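Local coordinates for protein hyperpolarization-activated (Ih) channel (Strongylocentrotus purpuratus, PDB 2PTM) that probably forms a voltage-gated potassium-conducting channel, of which this C-terminal region comprises the C-linker and the cAMP-holding cyclic nucleotide-binding domain, at residues Val91-Phe96 with Val170-Gln175; Glu19-Arg24 with His29-Ile34; Phe47-Ile52 with Asn66-Asp71; Val87-Thr92 with Leu177-Ala182. One frame throughout, in Å; residues are numbered along the deposited sequence.

Contact 1: residues Val91-Phe96 with Val170-Gln175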
loop_
_atom_site.group_PDB
_atom_site.type_symbol
_atom_site.label_atom_id
_atom_site.label_comp_id
_atom_site.label_asym_id
_atom_site.label_seq_id
_atom_site.Cartn_x
_atom_site.Cartn_y
_atom_site.Cartn_z
ATOM N N VAL A 91 9.497 15.743 -13.389
ATOM C CA VAL A 91 10.352 14.610 -13.733
ATOM C C VAL A 91 10.422 13.580 -12.609
ATOM O O VAL A 91 10.622 12.404 -12.873
ATOM C CB VAL A 91 11.790 15.014 -14.183
ATOM C CG1 VAL A 91 11.756 15.797 -15.505
ATOM C CG2 VAL A 91 12.527 15.788 -13.100
ATOM N N THR A 92 10.251 14.014 -11.365
ATOM C CA THR A 92 10.298 13.078 -10.244
ATOM C C THR A 92 8.996 12.283 -10.126
ATOM O O THR A 92 8.935 11.279 -9.419
ATOM C CB THR A 92 10.579 13.786 -8.899
ATOM O OG1 THR A 92 9.506 14.683 -8.594
ATOM C CG2 THR A 92 11.892 14.554 -8.946
ATOM N N LEU A 93 7.953 12.734 -10.813
ATOM C CA LEU A 93 6.662 12.049 -10.764
ATOM C C LEU A 93 6.330 11.256 -12.025
ATOM O O LEU A 93 5.357 10.507 -12.042
ATOM C CB LEU A 93 5.529 13.034 -10.475
ATOM C CG LEU A 93 5.629 13.833 -9.170
ATOM C CD1 LEU A 93 4.465 14.790 -9.070
ATOM C CD2 LEU A 93 5.673 12.915 -7.953
ATOM N N LEU A 94 7.121 11.428 -13.079
ATOM C CA LEU A 94 6.867 10.717 -14.336
ATOM C C LEU A 94 7.061 9.203 -14.188
ATOM O O LEU A 94 7.921 8.759 -13.437
ATOM C CB LEU A 94 7.775 11.255 -15.444
ATOM C CG LEU A 94 7.541 12.693 -15.911
ATOM C CD1 LEU A 94 8.582 13.069 -16.959
ATOM C CD2 LEU A 94 6.134 12.853 -16.469
ATOM N N GLU A 95 6.259 8.415 -14.901
ATOM C CA GLU A 95 6.428 6.962 -14.930
ATOM C C GLU A 95 6.798 6.503 -16.334
ATOM O O GLU A 95 6.117 6.836 -17.295
ATOM C CB GLU A 95 5.143 6.260 -14.491
ATOM C CG GLU A 95 4.863 6.380 -13.001
ATOM C CD GLU A 95 5.828 5.561 -12.162
ATOM O OE1 GLU A 95 6.337 4.541 -12.668
ATOM O OE2 GLU A 95 6.076 5.937 -10.998
ATOM N N PHE A 96 7.873 5.736 -16.455
ATOM C CA PHE A 96 8.307 5.245 -17.766
ATOM C C PHE A 96 7.354 4.172 -18.285
ATOM O O PHE A 96 6.977 3.258 -17.551
ATOM C CB PHE A 96 9.715 4.673 -17.648
ATOM C CG PHE A 96 10.298 4.214 -18.949
ATOM C CD1 PHE A 96 10.517 5.110 -19.979
ATOM C CD2 PHE A 96 10.642 2.887 -19.138
ATOM C CE1 PHE A 96 11.072 4.693 -21.176
ATOM C CE2 PHE A 96 11.205 2.463 -20.336
ATOM C CZ PHE A 96 11.411 3.367 -21.358
ATOM N N VAL A 170 -3.381 11.492 -13.064
ATOM C CA VAL A 170 -4.288 12.621 -12.860
ATOM C C VAL A 170 -4.030 13.278 -11.497
ATOM O O VAL A 170 -4.082 14.500 -11.368
ATOM C CB VAL A 170 -5.777 12.221 -13.041
ATOM C CG1 VAL A 170 -6.115 11.007 -12.199
ATOM C CG2 VAL A 170 -6.706 13.397 -12.712
ATOM N N GLN A 171 -3.718 12.474 -10.485
ATOM C CA GLN A 171 -3.443 13.035 -9.163
ATOM C C GLN A 171 -2.196 13.912 -9.169
ATOM O O GLN A 171 -2.220 15.020 -8.641
ATOM C CB GLN A 171 -3.336 11.937 -8.097
ATOM C CG GLN A 171 -3.038 10.562 -8.666
ATOM C CD GLN A 171 -4.291 9.843 -9.137
ATOM O OE1 GLN A 171 -5.326 9.862 -8.460
ATOM N NE2 GLN A 171 -4.205 9.199 -10.296
ATOM N N HIS A 172 -1.114 13.425 -9.773
ATOM C CA HIS A 172 0.123 14.203 -9.849
ATOM C C HIS A 172 -0.017 15.416 -10.769
ATOM O O HIS A 172 0.528 16.482 -10.489
ATOM C CB HIS A 172 1.293 13.329 -10.316
ATOM C CG HIS A 172 1.591 12.176 -9.408
ATOM N ND1 HIS A 172 1.538 12.276 -8.032
ATOM C CD2 HIS A 172 1.965 10.902 -9.675
ATOM C CE1 HIS A 172 1.856 11.111 -7.493
ATOM N NE2 HIS A 172 2.117 10.260 -8.469
ATOM N N PHE A 173 -0.722 15.225 -11.883
ATOM C CA PHE A 173 -1.036 16.295 -12.826
ATOM C C PHE A 173 -1.688 17.461 -12.088
ATOM O O PHE A 173 -1.244 18.612 -12.191
ATOM C CB PHE A 173 -1.968 15.736 -13.909
ATOM C CG PHE A 173 -2.451 16.751 -14.915
ATOM C CD1 PHE A 173 -1.735 16.991 -16.079
ATOM C CD2 PHE A 173 -3.644 17.427 -14.718
ATOM C CE1 PHE A 173 -2.190 17.903 -17.023
ATOM C CE2 PHE A 173 -4.106 18.347 -15.655
ATOM C CZ PHE A 173 -3.376 18.585 -16.812
ATOM N N ASN A 174 -2.733 17.160 -11.331
ATOM C CA ASN A 174 -3.449 18.198 -10.607
ATOM C C ASN A 174 -2.597 18.821 -9.506
ATOM O O ASN A 174 -2.747 19.990 -9.192
ATOM C CB ASN A 174 -4.773 17.662 -10.056
ATOM C CG ASN A 174 -5.862 17.614 -11.110
ATOM O OD1 ASN A 174 -6.090 18.588 -11.831
ATOM N ND2 ASN A 174 -6.543 16.480 -11.204
ATOM N N GLN A 175 -1.687 18.035 -8.942
ATOM C CA GLN A 175 -0.765 18.532 -7.929
ATOM C C GLN A 175 0.199 19.575 -8.499
ATOM O O GLN A 175 0.322 20.673 -7.963
ATOM C CB GLN A 175 0.027 17.375 -7.313
ATOM C CG GLN A 175 -0.780 16.474 -6.391
ATOM C CD GLN A 175 0.025 15.280 -5.896
ATOM O OE1 GLN A 175 1.245 15.219 -6.073
ATOM N NE2 GLN A 175 -0.658 14.324 -5.274
#
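Leu93 and His172 make a small, surface-lying apolar contact between two helices that flank the beta roll of the cyclic nucleotide-binding domain. Leu93 lies toward the C-terminal part of the A helix, 84-93, which leads into strand 95-99; His172 lies in the first turn of helix 170-179, the B helix that leaves the roll. The strands of the roll lie between the two segments in sequence, so this contact brings the way in next to the way out. With CG beside the backbone nitrogen (chi1 -59°), Leu93 turns its fork against the imidazole, and leucine suits the spot because it has two methyls to spend: CD1 packs 3.7 Å from His172 CB. Histidine in turn gives the other methyl a flat face. Leu93 also touches Leu168 of strand 163-169, and His172 N is bonded to Ser169 OG. Were His172 cut back to an alanine, Leu93 CD2 would probably lose the ring it lies over. Gln175, one turn on, places its CD at the imidazole edge, in plane, and its OE1 4.4 Å from Leu93 CD1. The CH-pi contact sets Leu93 CD2 4.2 Å from the His172 ring centroid, 10° off its normal.

Contact 2: residues Glu19-Arg24 with His29-Ile34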
loop_
_atom_site.group_PDB
_atom_site.type_symbol
_atom_site.label_atom_id
_atom_site.label_comp_id
_atom_site.label_asym_id
_atom_site.label_seq_id
_atom_site.Cartn_x
_atom_site.Cartn_y
_atom_site.Cartn_z
ATOM N N GLU A 19 7.096 -19.695 -19.063
ATOM C CA GLU A 19 6.364 -20.737 -18.346
ATOM C C GLU A 19 4.908 -20.351 -18.141
ATOM O O GLU A 19 4.006 -21.174 -18.305
ATOM C CB GLU A 19 7.004 -21.004 -16.989
ATOM C CG GLU A 19 8.326 -21.719 -17.064
ATOM C CD GLU A 19 8.664 -22.437 -15.776
ATOM O OE1 GLU A 19 7.806 -22.465 -14.864
ATOM O OE2 GLU A 19 9.786 -22.977 -15.681
ATOM N N TYR A 20 4.686 -19.096 -17.767
ATOM C CA TYR A 20 3.330 -18.604 -17.568
ATOM C C TYR A 20 2.550 -18.647 -18.878
ATOM O O TYR A 20 1.418 -19.127 -18.919
ATOM C CB TYR A 20 3.337 -17.185 -16.999
ATOM C CG TYR A 20 1.993 -16.491 -17.090
ATOM C CD1 TYR A 20 0.985 -16.751 -16.166
ATOM C CD2 TYR A 20 1.728 -15.584 -18.106
ATOM C CE1 TYR A 20 -0.252 -16.118 -16.250
ATOM C CE2 TYR A 20 0.498 -14.946 -18.199
ATOM C CZ TYR A 20 -0.490 -15.218 -17.272
ATOM O OH TYR A 20 -1.710 -14.578 -17.371
ATOM N N MET A 21 3.166 -18.146 -19.945
ATOM C CA MET A 21 2.526 -18.118 -21.255
ATOM C C MET A 21 2.176 -19.519 -21.748
ATOM O O MET A 21 1.229 -19.697 -22.518
ATOM C CB MET A 21 3.414 -17.387 -22.260
ATOM C CG MET A 21 3.636 -15.919 -21.899
ATOM S SD MET A 21 4.388 -14.990 -23.236
ATOM C CE MET A 21 5.874 -15.950 -23.498
ATOM N N GLN A 22 2.945 -20.507 -21.295
ATOM C CA GLN A 22 2.672 -21.907 -21.603
ATOM C C GLN A 22 1.441 -22.416 -20.857
ATOM O O GLN A 22 0.592 -23.077 -21.446
ATOM C CB GLN A 22 3.887 -22.781 -21.278
ATOM C CG GLN A 22 3.629 -24.277 -21.390
ATOM C CD GLN A 22 3.456 -24.743 -22.825
ATOM O OE1 GLN A 22 3.145 -23.952 -23.717
ATOM N NE2 GLN A 22 3.660 -26.035 -23.055
ATOM N N TYR A 23 1.345 -22.110 -19.566
ATOM C CA TYR A 23 0.200 -22.539 -18.761
ATOM C C TYR A 23 -1.093 -21.895 -19.248
ATOM O O TYR A 23 -2.170 -22.480 -19.144
ATOM C CB TYR A 23 0.424 -22.212 -17.297
ATOM N N ARG A 24 -0.974 -20.683 -19.777
ATOM C CA ARG A 24 -2.124 -19.944 -20.275
ATOM C C ARG A 24 -2.401 -20.254 -21.738
ATOM O O ARG A 24 -3.367 -19.752 -22.316
ATOM C CB ARG A 24 -1.889 -18.447 -20.102
ATOM C CG ARG A 24 -1.887 -18.011 -18.658
ATOM C CD ARG A 24 -3.197 -18.389 -17.998
ATOM N NE ARG A 24 -3.497 -17.512 -16.872
ATOM C CZ ARG A 24 -4.714 -17.325 -16.375
ATOM N NH1 ARG A 24 -5.753 -17.958 -16.906
ATOM N NH2 ARG A 24 -4.894 -16.501 -15.348
ATOM N N HIS A 29 1.307 -15.468 -31.552
ATOM C CA HIS A 29 1.416 -14.048 -31.879
ATOM C C HIS A 29 1.544 -13.189 -30.625
ATOM O O HIS A 29 2.247 -12.178 -30.613
ATOM C CB HIS A 29 0.202 -13.594 -32.696
ATOM C CG HIS A 29 -1.087 -13.621 -31.933
ATOM N ND1 HIS A 29 -1.555 -12.537 -31.219
ATOM C CD2 HIS A 29 -2.012 -14.600 -31.776
ATOM C CE1 HIS A 29 -2.707 -12.849 -30.651
ATOM N NE2 HIS A 29 -3.007 -14.095 -30.974
ATOM N N LEU A 30 0.854 -13.600 -29.569
ATOM C CA LEU A 30 0.835 -12.854 -28.316
ATOM C C LEU A 30 2.061 -13.171 -27.466
ATOM O O LEU A 30 2.599 -12.291 -26.798
ATOM C CB LEU A 30 -0.442 -13.176 -27.544
ATOM C CG LEU A 30 -0.663 -12.516 -26.184
ATOM C CD1 LEU A 30 -0.393 -11.025 -26.252
ATOM C CD2 LEU A 30 -2.085 -12.783 -25.708
ATOM N N ARG A 31 2.493 -14.431 -27.488
ATOM C CA ARG A 31 3.721 -14.819 -26.810
ATOM C C ARG A 31 4.864 -14.020 -27.397
ATOM O O ARG A 31 5.704 -13.500 -26.674
ATOM C CB ARG A 31 4.005 -16.312 -26.991
ATOM C CG ARG A 31 2.984 -17.228 -26.337
ATOM C CD ARG A 31 3.531 -18.632 -26.146
ATOM N NE ARG A 31 2.462 -19.562 -25.782
ATOM C CZ ARG A 31 2.663 -20.805 -25.356
ATOM N NH1 ARG A 31 3.898 -21.269 -25.227
ATOM N NH2 ARG A 31 1.630 -21.581 -25.051
ATOM N N ASN A 32 4.889 -13.930 -28.720
ATOM C CA ASN A 32 5.938 -13.182 -29.403
ATOM C C ASN A 32 5.882 -11.687 -29.125
ATOM O O ASN A 32 6.918 -11.037 -29.033
ATOM C CB ASN A 32 5.919 -13.473 -30.903
ATOM C CG ASN A 32 6.462 -14.849 -31.221
ATOM O OD1 ASN A 32 7.412 -15.306 -30.584
ATOM N ND2 ASN A 32 5.864 -15.520 -32.203
ATOM N N LYS A 33 4.674 -11.148 -28.974
ATOM C CA LYS A 33 4.518 -9.737 -28.632
ATOM C C LYS A 33 5.140 -9.456 -27.269
ATOM O O LYS A 33 5.854 -8.464 -27.079
ATOM C CB LYS A 33 3.043 -9.338 -28.621
ATOM C CG LYS A 33 2.806 -7.890 -28.187
ATOM C CD LYS A 33 1.360 -7.446 -28.369
ATOM C CE LYS A 33 1.239 -5.905 -28.227
ATOM N NZ LYS A 33 -0.102 -5.496 -27.769
ATOM N N ILE A 34 4.869 -10.346 -26.325
ATOM C CA ILE A 34 5.385 -10.209 -24.969
ATOM C C ILE A 34 6.906 -10.353 -24.921
ATOM O O ILE A 34 7.587 -9.537 -24.311
ATOM C CB ILE A 34 4.695 -11.206 -24.037
ATOM C CG1 ILE A 34 3.217 -10.831 -23.940
ATOM C CG2 ILE A 34 5.355 -11.221 -22.658
ATOM C CD1 ILE A 34 2.343 -11.887 -23.297
#
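Met21 and Gln22 face Arg31 and Ile34 near the turn of the antiparallel helical hairpin that opens the C-linker, where helix 5-23 folds back against helix 28-42. The axes run 10.9 Å apart at an angle of 162°. Met21 lies between them: its SD sits 3.7 Å from Ile34 CD1, and a bend at chi3 (-57°) lays CE 4.0 Å from Arg31 CB. An unbranched, flexible thioether can slide between the aliphatic part of Arg31 and the broad apolar wall of beta-branched Ile34. Arg31 runs the other way, its chain extended from CG to NE along Met21, so that the guanidinium arrives at Gln22. There Arg31 NH1 (3.2 Å) and NH2 (3.1 Å) both donate end-on to Gln22 OE1, which lies near the guanidinium plane; the amide plane stands 86° from it. Met21 O lies over one guanidinium face, where the angles to Arg31 are too poor for a hydrogen bond. NE is used by Leu26 O of the loop. With a leucine in place of Arg31, Gln22 OE1 and the Leu26 carbonyl would probably lose their donor, and the amide would be freer to turn. The hairpin also meets a neighbouring subunit, on which Ile34 packs against Ile60 and Tyr20 and Lys33 find polar partners. One cationic group thus ties helix and loop together, its charge probably met by the neutral oxygens of Gln22 and Leu26.

Contact 3: residues Phe47-Ile52 with Asn66-Asp71; sequences FDERHI and NYNCRD
Glu49 and Asn68 reach for each other from opposite directions between two C-linker helices, one residue just before helix 50-55 and the other at the end of helix 58-68. The CA atoms of Glu49 and Asn68 lie 11.3 Å apart, so a long side chain is needed. Glu49, at the N-cap position with a positive phi, has CG anti to its nitrogen (chi1 -171°) and stays extended. Its carboxylate plane is turned 49° from that of the Asn68 amide. The direct bond from Asn68 ND2 to Glu49 OE2 is weak, 3.3 Å and bent. A water strengthens the link, donating to Glu49 OE2 at 2.8 Å and accepting from Asn68 ND2 at 2.9 Å. Asparagine suits its place by offering an N-H donor to carboxylate and water. The same two atoms also bond Tyr20 OH of a neighbouring subunit, so the pair forms a polar seat for that tyrosine on the subunit interface. Beyond Asn68 the chain turns into helix 70-75, where Arg70 folds back over Tyr67. Its CD lies above the centre of the Tyr67 ring, and Arg70 NH1 donates to Tyr67 O at 2.8 Å, nearly straight but from above the carbonyl plane.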
loop_
_atom_site.group_PDB
_atom_site.type_symbol
_atom_site.label_atom_id
_atom_site.label_comp_id
_atom_site.label_asym_id
_atom_site.label_seq_id
_atom_site.Cartn_x
_atom_site.Cartn_y
_atom_site.Cartn_z
ATOM N N PHE A 47 17.594 -3.872 -13.953
ATOM C CA PHE A 47 17.939 -3.225 -12.704
ATOM C C PHE A 47 16.608 -2.975 -12.005
ATOM O O PHE A 47 15.618 -3.641 -12.312
ATOM C CB PHE A 47 18.683 -1.926 -12.988
ATOM C CG PHE A 47 19.733 -2.056 -14.059
ATOM C CD1 PHE A 47 19.398 -1.934 -15.400
ATOM C CD2 PHE A 47 21.054 -2.306 -13.728
ATOM C CE1 PHE A 47 20.360 -2.056 -16.389
ATOM C CE2 PHE A 47 22.020 -2.424 -14.711
ATOM C CZ PHE A 47 21.673 -2.302 -16.043
ATOM N N ASP A 48 16.565 -2.029 -11.075
ATOM C CA ASP A 48 15.301 -1.717 -10.407
ATOM C C ASP A 48 14.996 -0.223 -10.439
ATOM O O ASP A 48 13.931 0.194 -10.904
ATOM C CB ASP A 48 15.306 -2.232 -8.963
ATOM C CG ASP A 48 13.918 -2.247 -8.343
ATOM O OD1 ASP A 48 12.998 -1.618 -8.909
ATOM O OD2 ASP A 48 13.745 -2.893 -7.287
ATOM N N GLU A 49 15.944 0.568 -9.942
ATOM C CA GLU A 49 15.803 2.020 -9.829
ATOM C C GLU A 49 14.857 2.428 -8.700
ATOM O O GLU A 49 15.162 3.339 -7.932
ATOM C CB GLU A 49 15.367 2.655 -11.152
ATOM C CG GLU A 49 15.423 4.175 -11.142
ATOM C CD GLU A 49 14.950 4.790 -12.443
ATOM O OE1 GLU A 49 14.065 4.197 -13.095
ATOM O OE2 GLU A 49 15.457 5.869 -12.812
ATOM N N ARG A 50 13.713 1.756 -8.604
ATOM C CA ARG A 50 12.756 2.026 -7.534
ATOM C C ARG A 50 13.373 1.763 -6.161
ATOM O O ARG A 50 13.138 2.510 -5.217
ATOM C CB ARG A 50 11.491 1.201 -7.721
ATOM N N HIS A 51 14.166 0.702 -6.056
ATOM C CA HIS A 51 14.821 0.363 -4.798
ATOM C C HIS A 51 15.894 1.392 -4.472
ATOM O O HIS A 51 15.964 1.908 -3.353
ATOM C CB HIS A 51 15.430 -1.028 -4.875
ATOM N N ILE A 52 16.727 1.686 -5.464
ATOM C CA ILE A 52 17.799 2.659 -5.315
ATOM C C ILE A 52 17.244 4.036 -4.959
ATOM O O ILE A 52 17.661 4.644 -3.977
ATOM C CB ILE A 52 18.642 2.751 -6.598
ATOM C CG1 ILE A 52 19.258 1.378 -6.909
ATOM C CG2 ILE A 52 19.703 3.850 -6.467
ATOM C CD1 ILE A 52 19.760 1.219 -8.334
ATOM N N ASN A 66 16.334 14.171 -13.013
ATOM C CA ASN A 66 16.668 15.255 -13.928
ATOM C C ASN A 66 17.633 14.797 -15.007
ATOM O O ASN A 66 17.493 15.174 -16.170
ATOM C CB ASN A 66 17.250 16.459 -13.184
ATOM C CG ASN A 66 16.186 17.473 -12.791
ATOM O OD1 ASN A 66 15.449 17.983 -13.634
ATOM N ND2 ASN A 66 16.119 17.784 -11.518
ATOM N N TYR A 67 18.617 13.986 -14.629
ATOM C CA TYR A 67 19.581 13.517 -15.626
ATOM C C TYR A 67 18.961 12.532 -16.614
ATOM O O TYR A 67 19.161 12.640 -17.830
ATOM C CB TYR A 67 20.823 12.898 -14.984
ATOM C CG TYR A 67 21.909 12.646 -16.011
ATOM C CD1 TYR A 67 22.838 13.631 -16.321
ATOM C CD2 TYR A 67 21.977 11.441 -16.706
ATOM C CE1 TYR A 67 23.824 13.410 -17.277
ATOM C CE2 TYR A 67 22.955 11.214 -17.660
ATOM C CZ TYR A 67 23.876 12.202 -17.942
ATOM O OH TYR A 67 24.854 11.989 -18.895
ATOM N N ASN A 68 18.220 11.561 -16.097
ATOM C CA ASN A 68 17.601 10.564 -16.958
ATOM C C ASN A 68 16.564 11.172 -17.901
ATOM O O ASN A 68 16.343 10.662 -19.002
ATOM C CB ASN A 68 16.990 9.434 -16.129
ATOM C CG ASN A 68 18.036 8.652 -15.363
ATOM O OD1 ASN A 68 19.233 8.773 -15.628
ATOM N ND2 ASN A 68 17.592 7.849 -14.406
ATOM N N CYS A 69 15.947 12.271 -17.472
ATOM C CA CYS A 69 14.921 12.940 -18.275
ATOM C C CYS A 69 15.438 14.176 -19.023
ATOM O O CYS A 69 14.651 14.935 -19.579
ATOM C CB CYS A 69 13.724 13.334 -17.399
ATOM S SG CYS A 69 12.689 11.961 -16.815
ATOM N N ARG A 70 16.753 14.374 -19.039
ATOM C CA ARG A 70 17.353 15.560 -19.652
ATOM C C ARG A 70 16.956 15.754 -21.124
ATOM O O ARG A 70 16.536 16.846 -21.519
ATOM C CB ARG A 70 18.881 15.526 -19.508
ATOM C CG ARG A 70 19.559 14.422 -20.311
ATOM C CD ARG A 70 20.999 14.176 -19.872
ATOM N NE ARG A 70 21.667 13.224 -20.758
ATOM C CZ ARG A 70 21.557 11.902 -20.662
ATOM N NH1 ARG A 70 20.809 11.361 -19.709
ATOM N NH2 ARG A 70 22.197 11.116 -21.519
ATOM N N ASP A 71 17.084 14.697 -21.927
ATOM C CA ASP A 71 16.731 14.757 -23.346
ATOM C C ASP A 71 15.244 15.031 -23.553
ATOM O O ASP A 71 14.866 15.798 -24.439
ATOM C CB ASP A 71 17.133 13.463 -24.060
HETATM O O HOH W 1 14.805 8.380 -13.906
#

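Contact 4: residues Val87-Thr92 with Leu177-Ala182; sequences VTRVVT and LDEFPA
Two successive bends, at chi2 (72°) and chi3 (64°), curl the Arg89 side chain so that its guanidinium comes up beside the carboxylate of Glu179, whose own chain is extended beyond CG. The two side chains cross at about a right angle, and their flat ends are inclined by 31°. Arg89 NH2 and Glu179 OE2 form a salt bridge at 3.0 Å, though the hydrogen bond within it is weak and bent; Arg89 NE also comes to 3.0 Å from Glu179 OE1. This joins the A helix, 84-93, of the cyclic nucleotide-binding domain to the B helix, 170-179, just before that helix ends at Phe180 and the chain enters helix 181-192. Phe180 lies alongside, its CE2 4.4 Å from Arg89 CB, while its ring meets that of Phe86. Arginine suits the place by offering aliphatic carbon to the phenylalanine and charge to the glutamate. On the same helix, Thr92 OG1 donates to Arg89 O at 2.8 Å. Glu179 is buried, and its OE2 has a further partner in the backbone nitrogen of Phe111 of a neighbouring subunit; Glu179 O accepts from Arg152 of that subunit. The buried carboxylate is therefore probably stabilised in its charged form by the arginine, and, being shared with another chain, it links the packing of these helices to a subunit interface and may couple the two.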
loop_
_atom_site.group_PDB
_atom_site.type_symbol
_atom_site.label_atom_id
_atom_site.label_comp_id
_atom_site.label_asym_id
_atom_site.label_seq_id
_atom_site.Cartn_x
_atom_site.Cartn_y
_atom_site.Cartn_z
ATOM N N VAL A 87 9.966 21.906 -13.383
ATOM C CA VAL A 87 10.568 20.803 -14.125
ATOM C C VAL A 87 10.997 19.678 -13.168
ATOM O O VAL A 87 10.728 18.504 -13.409
ATOM C CB VAL A 87 11.770 21.264 -14.961
ATOM C CG1 VAL A 87 12.384 20.076 -15.692
ATOM C CG2 VAL A 87 11.349 22.352 -15.942
ATOM N N THR A 88 11.650 20.037 -12.069
ATOM C CA THR A 88 12.081 19.020 -11.116
ATOM C C THR A 88 10.904 18.218 -10.545
ATOM O O THR A 88 10.964 16.988 -10.433
ATOM C CB THR A 88 12.927 19.630 -9.987
ATOM O OG1 THR A 88 14.179 20.071 -10.531
ATOM C CG2 THR A 88 13.180 18.597 -8.896
ATOM N N ARG A 89 9.828 18.912 -10.198
ATOM C CA ARG A 89 8.652 18.248 -9.648
ATOM C C ARG A 89 8.069 17.237 -10.636
ATOM O O ARG A 89 7.771 16.099 -10.276
ATOM C CB ARG A 89 7.584 19.273 -9.265
ATOM C CG ARG A 89 6.369 18.664 -8.567
ATOM C CD ARG A 89 6.709 18.232 -7.154
ATOM N NE ARG A 89 7.065 19.375 -6.314
ATOM C CZ ARG A 89 7.523 19.281 -5.070
ATOM N NH1 ARG A 89 7.700 18.090 -4.513
ATOM N NH2 ARG A 89 7.807 20.380 -4.381
ATOM N N VAL A 90 7.913 17.657 -11.885
ATOM C CA VAL A 90 7.351 16.788 -12.911
ATOM C C VAL A 90 8.205 15.549 -13.134
ATOM O O VAL A 90 7.699 14.430 -13.056
ATOM C CB VAL A 90 7.163 17.533 -14.243
ATOM C CG1 VAL A 90 6.748 16.561 -15.351
ATOM C CG2 VAL A 90 6.127 18.622 -14.071
ATOM N N VAL A 91 9.497 15.743 -13.389
ATOM C CA VAL A 91 10.352 14.610 -13.733
ATOM C C VAL A 91 10.422 13.580 -12.609
ATOM O O VAL A 91 10.622 12.404 -12.873
ATOM C CB VAL A 91 11.790 15.014 -14.183
ATOM C CG1 VAL A 91 11.756 15.797 -15.505
ATOM C CG2 VAL A 91 12.527 15.788 -13.100
ATOM N N THR A 92 10.251 14.014 -11.365
ATOM C CA THR A 92 10.298 13.078 -10.244
ATOM C C THR A 92 8.996 12.283 -10.126
ATOM O O THR A 92 8.935 11.279 -9.419
ATOM C CB THR A 92 10.579 13.786 -8.899
ATOM O OG1 THR A 92 9.506 14.683 -8.594
ATOM C CG2 THR A 92 11.892 14.554 -8.946
ATOM N N LEU A 177 0.075 21.327 -11.263
ATOM C CA LEU A 177 -0.620 22.493 -11.809
ATOM C C LEU A 177 -1.107 23.449 -10.725
ATOM O O LEU A 177 -1.256 24.650 -10.966
ATOM C CB LEU A 177 -1.802 22.057 -12.676
ATOM C CG LEU A 177 -1.502 21.945 -14.169
ATOM C CD1 LEU A 177 -0.190 21.232 -14.416
ATOM C CD2 LEU A 177 -2.648 21.266 -14.917
ATOM N N ASP A 178 -1.384 22.912 -9.542
ATOM C CA ASP A 178 -1.776 23.748 -8.414
ATOM C C ASP A 178 -0.544 24.443 -7.862
ATOM O O ASP A 178 -0.575 25.625 -7.525
ATOM C CB ASP A 178 -2.434 22.910 -7.319
ATOM C CG ASP A 178 -3.856 22.516 -7.665
ATOM O OD1 ASP A 178 -4.355 22.955 -8.722
ATOM O OD2 ASP A 178 -4.472 21.767 -6.877
ATOM N N GLU A 179 0.547 23.694 -7.778
ATOM C CA GLU A 179 1.790 24.228 -7.254
ATOM C C GLU A 179 2.340 25.285 -8.200
ATOM O O GLU A 179 2.936 26.267 -7.764
ATOM C CB GLU A 179 2.808 23.105 -7.042
ATOM C CG GLU A 179 4.018 23.516 -6.228
ATOM C CD GLU A 179 4.880 22.341 -5.820
ATOM O OE1 GLU A 179 4.679 21.236 -6.372
ATOM O OE2 GLU A 179 5.761 22.526 -4.950
ATOM N N PHE A 180 2.116 25.091 -9.497
ATOM C CA PHE A 180 2.601 26.031 -10.503
ATOM C C PHE A 180 1.492 26.448 -11.477
ATOM O O PHE A 180 1.437 25.962 -12.605
ATOM C CB PHE A 180 3.789 25.422 -11.261
ATOM C CG PHE A 180 4.932 25.016 -10.367
ATOM C CD1 PHE A 180 5.909 25.933 -10.008
ATOM C CD2 PHE A 180 5.020 23.723 -9.874
ATOM C CE1 PHE A 180 6.959 25.564 -9.176
ATOM C CE2 PHE A 180 6.063 23.347 -9.046
ATOM C CZ PHE A 180 7.033 24.269 -8.695
ATOM N N PRO A 181 0.619 27.376 -11.045
ATOM C CA PRO A 181 -0.589 27.741 -11.797
ATOM C C PRO A 181 -0.282 28.287 -13.190
ATOM O O PRO A 181 -1.077 28.093 -14.106
ATOM C CB PRO A 181 -1.232 28.834 -10.932
ATOM C CG PRO A 181 -0.574 28.710 -9.579
ATOM C CD PRO A 181 0.811 28.233 -9.864
ATOM N N ALA A 182 0.853 28.962 -13.342
ATOM C CA ALA A 182 1.248 29.497 -14.643
ATOM C C ALA A 182 1.267 28.400 -15.705
ATOM O O ALA A 182 0.939 28.646 -16.869
ATOM C CB ALA A 182 2.606 30.176 -14.555
#

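In the fold
Contacts 1 and 4 are two ends of one packing arrangement: both set helix 84-93 against helix 170-179, and their centres lie 9 Å apart. Contact 3 adjoins them, 15 Å from contact 1 and 18 Å from contact 4 between centres, through Val91 CG1 on Cys69 CB (3.7 Å) and a probable hydrogen bond between Asn66 ND2 and Thr88 OG1 (3.2 Å). Contact 2 stands apart, 40 Å from contact 4 between centres, yet the assembly brings it back: its hairpin meets contact 3 of a neighbouring subunit through Tyr20. All four lie away from the cAMP pocket; the side chain of Ile34 is about 10 Å from a bound cobalt hexammine.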